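Local structure of copper chaperone PCu(A)C (Methylosinus trichosporium OB3b, 6P1F) at residues A[27-32]-A[82-87]; A[48-53]-A[86-91]. The protein probably acts as a copper chaperone, this PCu(A)C domain of a longer protein binding copper through a histidine brace. All blocks are in the same frame, centred on the assembly; numbering follows the deposited sequence.

Interaction 1: residues A[27-32]-A[82-87]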
# COMPACT_ATOMS: atom_id res chain seq x y z
N LEU A 27 2.16 5.11 2.58
CA LEU A 27 1.60 4.74 1.29
C LEU A 27 0.09 4.56 1.45
O LEU A 27 -0.39 4.09 2.46
CB LEU A 27 2.26 3.46 0.78
CG LEU A 27 1.71 2.90 -0.54
CD1 LEU A 27 2.83 2.33 -1.43
CD2 LEU A 27 0.65 1.89 -0.25
N TYR A 28 -0.67 4.95 0.41
CA TYR A 28 -2.10 4.86 0.46
C TYR A 28 -2.64 4.25 -0.82
O TYR A 28 -2.23 4.64 -1.89
CB TYR A 28 -2.71 6.26 0.62
CG TYR A 28 -2.03 7.10 1.67
CD1 TYR A 28 -2.37 6.98 3.02
CD2 TYR A 28 -1.03 7.99 1.31
CE1 TYR A 28 -1.74 7.77 3.97
CE2 TYR A 28 -0.41 8.78 2.24
CZ TYR A 28 -0.77 8.66 3.58
OH TYR A 28 -0.17 9.42 4.55
N MET A 29 -3.50 3.25 -0.70
CA MET A 29 -4.11 2.67 -1.88
C MET A 29 -5.47 2.14 -1.52
O MET A 29 -5.69 1.69 -0.40
CB MET A 29 -3.24 1.53 -2.44
CG MET A 29 -2.95 0.43 -1.40
SD MET A 29 -1.72 -0.75 -2.08
CE MET A 29 -1.42 -1.78 -0.62
N LEU A 30 -6.38 2.15 -2.48
CA LEU A 30 -7.69 1.53 -2.29
C LEU A 30 -7.57 0.09 -2.70
O LEU A 30 -7.21 -0.19 -3.85
CB LEU A 30 -8.73 2.29 -3.14
CG LEU A 30 -10.10 1.64 -3.35
CD1 LEU A 30 -10.75 1.29 -2.03
CD2 LEU A 30 -10.94 2.66 -4.10
N VAL A 31 -7.82 -0.83 -1.77
CA VAL A 31 -7.75 -2.26 -2.10
C VAL A 31 -9.15 -2.84 -2.10
O VAL A 31 -9.90 -2.67 -1.14
CB VAL A 31 -6.89 -3.01 -1.06
CG1 VAL A 31 -6.80 -4.51 -1.43
CG2 VAL A 31 -5.50 -2.40 -0.96
N VAL A 32 -9.51 -3.54 -3.16
CA VAL A 32 -10.87 -4.04 -3.25
C VAL A 32 -10.84 -5.54 -3.48
O VAL A 32 -10.12 -6.03 -4.34
CB VAL A 32 -11.65 -3.36 -4.40
CG1 VAL A 32 -13.00 -4.00 -4.54
CG2 VAL A 32 -11.80 -1.84 -4.16
N SER A 82 -6.66 4.82 7.40
CA SER A 82 -5.88 3.59 7.17
C SER A 82 -4.72 3.87 6.23
O SER A 82 -4.81 4.71 5.35
CB SER A 82 -6.78 2.50 6.58
OG SER A 82 -7.90 2.28 7.45
N HIS A 83 -3.61 3.16 6.38
CA HIS A 83 -2.45 3.49 5.57
C HIS A 83 -1.43 2.40 5.74
O HIS A 83 -1.53 1.55 6.65
CB HIS A 83 -1.84 4.85 5.98
CG HIS A 83 -1.26 4.87 7.36
ND1 HIS A 83 -2.03 5.10 8.48
CD2 HIS A 83 0.01 4.70 7.79
CE1 HIS A 83 -1.26 5.06 9.55
NE2 HIS A 83 -0.02 4.84 9.17
N VAL A 84 -0.43 2.43 4.87
CA VAL A 84 0.71 1.56 4.98
C VAL A 84 1.94 2.36 5.38
O VAL A 84 2.20 3.38 4.77
CB VAL A 84 0.99 0.87 3.65
CG1 VAL A 84 2.09 -0.19 3.82
CG2 VAL A 84 -0.28 0.28 3.07
N GLU A 85 2.69 1.91 6.37
CA GLU A 85 3.98 2.54 6.63
C GLU A 85 5.07 1.74 5.93
O GLU A 85 5.14 0.52 6.08
CB GLU A 85 4.27 2.62 8.13
CG GLU A 85 3.58 3.79 8.78
CD GLU A 85 4.50 4.51 9.74
OE1 GLU A 85 4.57 4.07 10.90
OE2 GLU A 85 5.16 5.49 9.32
N LEU A 86 5.87 2.42 5.12
CA LEU A 86 7.06 1.83 4.49
C LEU A 86 8.23 2.07 5.42
O LEU A 86 8.50 3.21 5.79
CB LEU A 86 7.34 2.47 3.13
CG LEU A 86 6.12 2.51 2.21
CD1 LEU A 86 6.47 3.19 0.86
CD2 LEU A 86 5.54 1.12 2.01
N VAL A 87 8.89 0.99 5.82
CA VAL A 87 9.85 1.02 6.91
C VAL A 87 11.25 0.75 6.39
O VAL A 87 11.45 -0.20 5.62
CB VAL A 87 9.48 -0.06 7.96
CG1 VAL A 87 10.51 -0.10 9.10
CG2 VAL A 87 8.07 0.19 8.49
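Leu27 and Val84 run alongside each other across the strand pair, and their branches touch at Leu27 CD2 and Val84 CG2, 3.8 Å apart. They are directly paired residues of antiparallel strands 24-33 and 73-89 in the beta-sheet core of the PCu(A)C domain. From the same face Leu86 brings CD2 to 4.2 Å from Leu27 CB, and Met29 CE reaches Val84 CG2 more loosely at 4.4 Å.

Beneath these side chains two backbone bonds close the hydrogen-bonded pair: Leu27 N to Val84 O is 2.8 Å and Val84 N to Leu27 O 2.9 Å. Both are close to straight, at 170° or a degree more. The short segments nevertheless run at 144° to each other, and between 27-32 and 82-87 the only bridge is Leu27 with Val84.

On the other face, Tyr28 and His83 are likewise neighbours across the strands. The phenol hydroxyl is hydrogen-bonded to Gln26 OE1. The imidazole stacks on His55 and is bonded through ND1 to Gly81 O, which helps fix its rotation. His83, His55 and Glu85 are ligands of a zinc site seen in this protein, here without metal, so Tyr28 lies against a metal-ligating residue. The Tyr28 ring approaches obliquely, with CE1 3.5 Å from His83 CB.

Interaction 2: residues A[48-53]-A[86-91]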
# COMPACT_ATOMS: atom_id res chain seq x y z
N ASP A 48 13.34 -1.09 -2.42
CA ASP A 48 13.41 0.27 -1.91
C ASP A 48 13.34 0.32 -0.39
O ASP A 48 13.81 1.28 0.20
CB ASP A 48 12.27 1.15 -2.47
CG ASP A 48 12.41 1.45 -3.96
OD1 ASP A 48 13.46 1.14 -4.54
OD2 ASP A 48 11.46 2.01 -4.55
N PHE A 49 12.75 -0.70 0.23
CA PHE A 49 12.51 -0.64 1.68
C PHE A 49 12.46 -2.03 2.28
O PHE A 49 12.27 -3.04 1.60
CB PHE A 49 11.22 0.15 2.00
CG PHE A 49 10.03 -0.27 1.19
CD1 PHE A 49 9.22 -1.32 1.58
CD2 PHE A 49 9.70 0.42 0.02
CE1 PHE A 49 8.11 -1.71 0.81
CE2 PHE A 49 8.58 0.04 -0.75
CZ PHE A 49 7.81 -1.05 -0.34
N ARG A 50 12.67 -2.10 3.59
CA ARG A 50 12.76 -3.40 4.24
C ARG A 50 11.41 -4.06 4.43
O ARG A 50 11.24 -5.25 4.20
CB ARG A 50 13.43 -3.25 5.62
CG ARG A 50 13.74 -4.61 6.29
CD ARG A 50 13.88 -4.53 7.84
NE ARG A 50 14.90 -3.59 8.30
CZ ARG A 50 16.19 -3.89 8.47
NH1 ARG A 50 16.65 -5.11 8.23
NH2 ARG A 50 17.04 -2.95 8.88
N SER A 51 10.43 -3.31 4.92
CA SER A 51 9.20 -3.96 5.29
C SER A 51 8.07 -2.97 5.31
O SER A 51 8.28 -1.78 5.08
CB SER A 51 9.33 -4.63 6.66
OG SER A 51 9.69 -3.68 7.63
N VAL A 52 6.88 -3.49 5.55
CA VAL A 52 5.70 -2.65 5.66
C VAL A 52 4.91 -2.99 6.91
O VAL A 52 4.98 -4.12 7.45
CB VAL A 52 4.76 -2.78 4.45
CG1 VAL A 52 5.50 -2.45 3.14
CG2 VAL A 52 4.14 -4.16 4.40
N GLN A 53 4.21 -1.98 7.39
CA GLN A 53 3.29 -2.10 8.50
C GLN A 53 1.96 -1.50 8.11
O GLN A 53 1.85 -0.30 7.77
CB GLN A 53 3.83 -1.40 9.77
CG GLN A 53 5.21 -1.91 10.17
CD GLN A 53 5.89 -1.08 11.27
OE1 GLN A 53 5.41 -0.02 11.66
NE2 GLN A 53 7.04 -1.56 11.74
N LEU A 86 5.87 2.42 5.12
CA LEU A 86 7.06 1.83 4.49
C LEU A 86 8.23 2.07 5.42
O LEU A 86 8.50 3.21 5.79
CB LEU A 86 7.34 2.47 3.13
CG LEU A 86 6.12 2.51 2.21
CD1 LEU A 86 6.47 3.19 0.86
CD2 LEU A 86 5.54 1.12 2.01
N VAL A 87 8.89 0.99 5.82
CA VAL A 87 9.85 1.02 6.91
C VAL A 87 11.25 0.75 6.39
O VAL A 87 11.45 -0.20 5.62
CB VAL A 87 9.48 -0.06 7.96
CG1 VAL A 87 10.51 -0.10 9.10
CG2 VAL A 87 8.07 0.19 8.49
N ASP A 88 12.21 1.55 6.85
CA ASP A 88 13.63 1.42 6.48
C ASP A 88 13.81 1.54 4.98
O ASP A 88 14.32 0.66 4.31
CB ASP A 88 14.23 0.11 7.02
CG ASP A 88 14.25 0.06 8.54
OD1 ASP A 88 14.16 1.13 9.19
OD2 ASP A 88 14.36 -1.04 9.10
N ILE A 89 13.41 2.70 4.47
CA ILE A 89 13.57 3.05 3.08
C ILE A 89 15.04 3.27 2.75
O ILE A 89 15.70 4.08 3.40
CB ILE A 89 12.75 4.28 2.74
CG1 ILE A 89 11.24 3.99 2.90
CG2 ILE A 89 13.08 4.79 1.35
CD1 ILE A 89 10.40 5.28 2.95
N SER A 90 15.57 2.57 1.74
CA SER A 90 16.96 2.81 1.36
C SER A 90 17.03 3.74 0.16
O SER A 90 18.01 4.46 -0.01
CB SER A 90 17.68 1.49 1.08
OG SER A 90 16.89 0.64 0.28
N LYS A 91 15.98 3.75 -0.66
CA LYS A 91 15.95 4.63 -1.81
C LYS A 91 14.50 4.93 -2.21
O LYS A 91 13.61 4.10 -2.02
CB LYS A 91 16.72 4.01 -2.99
CG LYS A 91 16.18 2.70 -3.49
CD LYS A 91 16.64 2.44 -4.94
CE LYS A 91 16.49 0.97 -5.34
NZ LYS A 91 17.05 0.06 -4.30
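Arg50 reaches Asp88 by way of two torsions: chi1 (-172°) sets its CG anti to the backbone N, and a bend at chi3 (-57°) brings NE round to where it meets the carboxylate. The two side chains extend in the same direction, and Arg50 NE gives a nearly straight 2.7 Å bond to Asp88 OD2. OD2 lies in the guanidinium plane and accepts on its anti lone pair, although the carboxylate plane is turned 78° from the guanidinium. NH2 adds a weak bond to the same oxygen.

The backbone beneath is a classic beta bulge, in which Arg50 and Ser51 together stand opposite the single residue Val87, where antiparallel strands 49-55 and 73-89 turn corners at Arg50 and Asp88. Val87 N donates to Ser51 O at 2.9 Å, while Val87 O receives weak bonds from the amides of Arg50 and Ser51. Arg50 N also reaches Asp88 O, 3.3 Å away, from above the carbonyl plane.

On the face carrying Phe49, Val52 and Leu86, Leu86 CD2 sits over the Phe49 ring, 4.1 Å from its centroid, in a CH-pi contact offset toward the rim. The same methyl touches Val52 CG1 at 3.7 Å. Val44 and Met101 also pack against Phe49, joining this edge to strands 39-45 and 98-105. Past the corner, Ser90 N donates to Asp48 O at 2.7 Å, and Ser90 OG adds a weak bond to that oxygen.

Lys91 NZ is hydrogen-bonded to Ala47 O and lies 3.8 Å from Asp48 OD1, a long salt bridge. Arg50-Asp88 is thus the shorter, directional pairing, though the exposure of Arg50 would probably weaken its electrostatic effect, whereas Lys91 NZ is shared between Ala47 O and the more distant carboxylate of buried Asp48.

Overall arrangement
Strand 73-89 is common to both contacts, pairing with strand 24-33 in interaction 1 and strand 49-55 in interaction 2. Their centres are 13 Å apart; interaction 1 lies about 3 Å from the chain centre, interaction 2 about 12 Å. Along the chain the order is 27-32, then 48-53, then 82-87 running into 86-91, with Leu86 and Val87 shared. The contacts join directly where Glu85 N lies 2.8 Å from Gln53 O, a probable hydrogen bond, and Val84 CG1 packs on Val52 CB. The shared strand thus carries zinc ligands His83 and Glu85 between two partners, while His55 comes from strand 49-55, bringing sequence-distant ligands together.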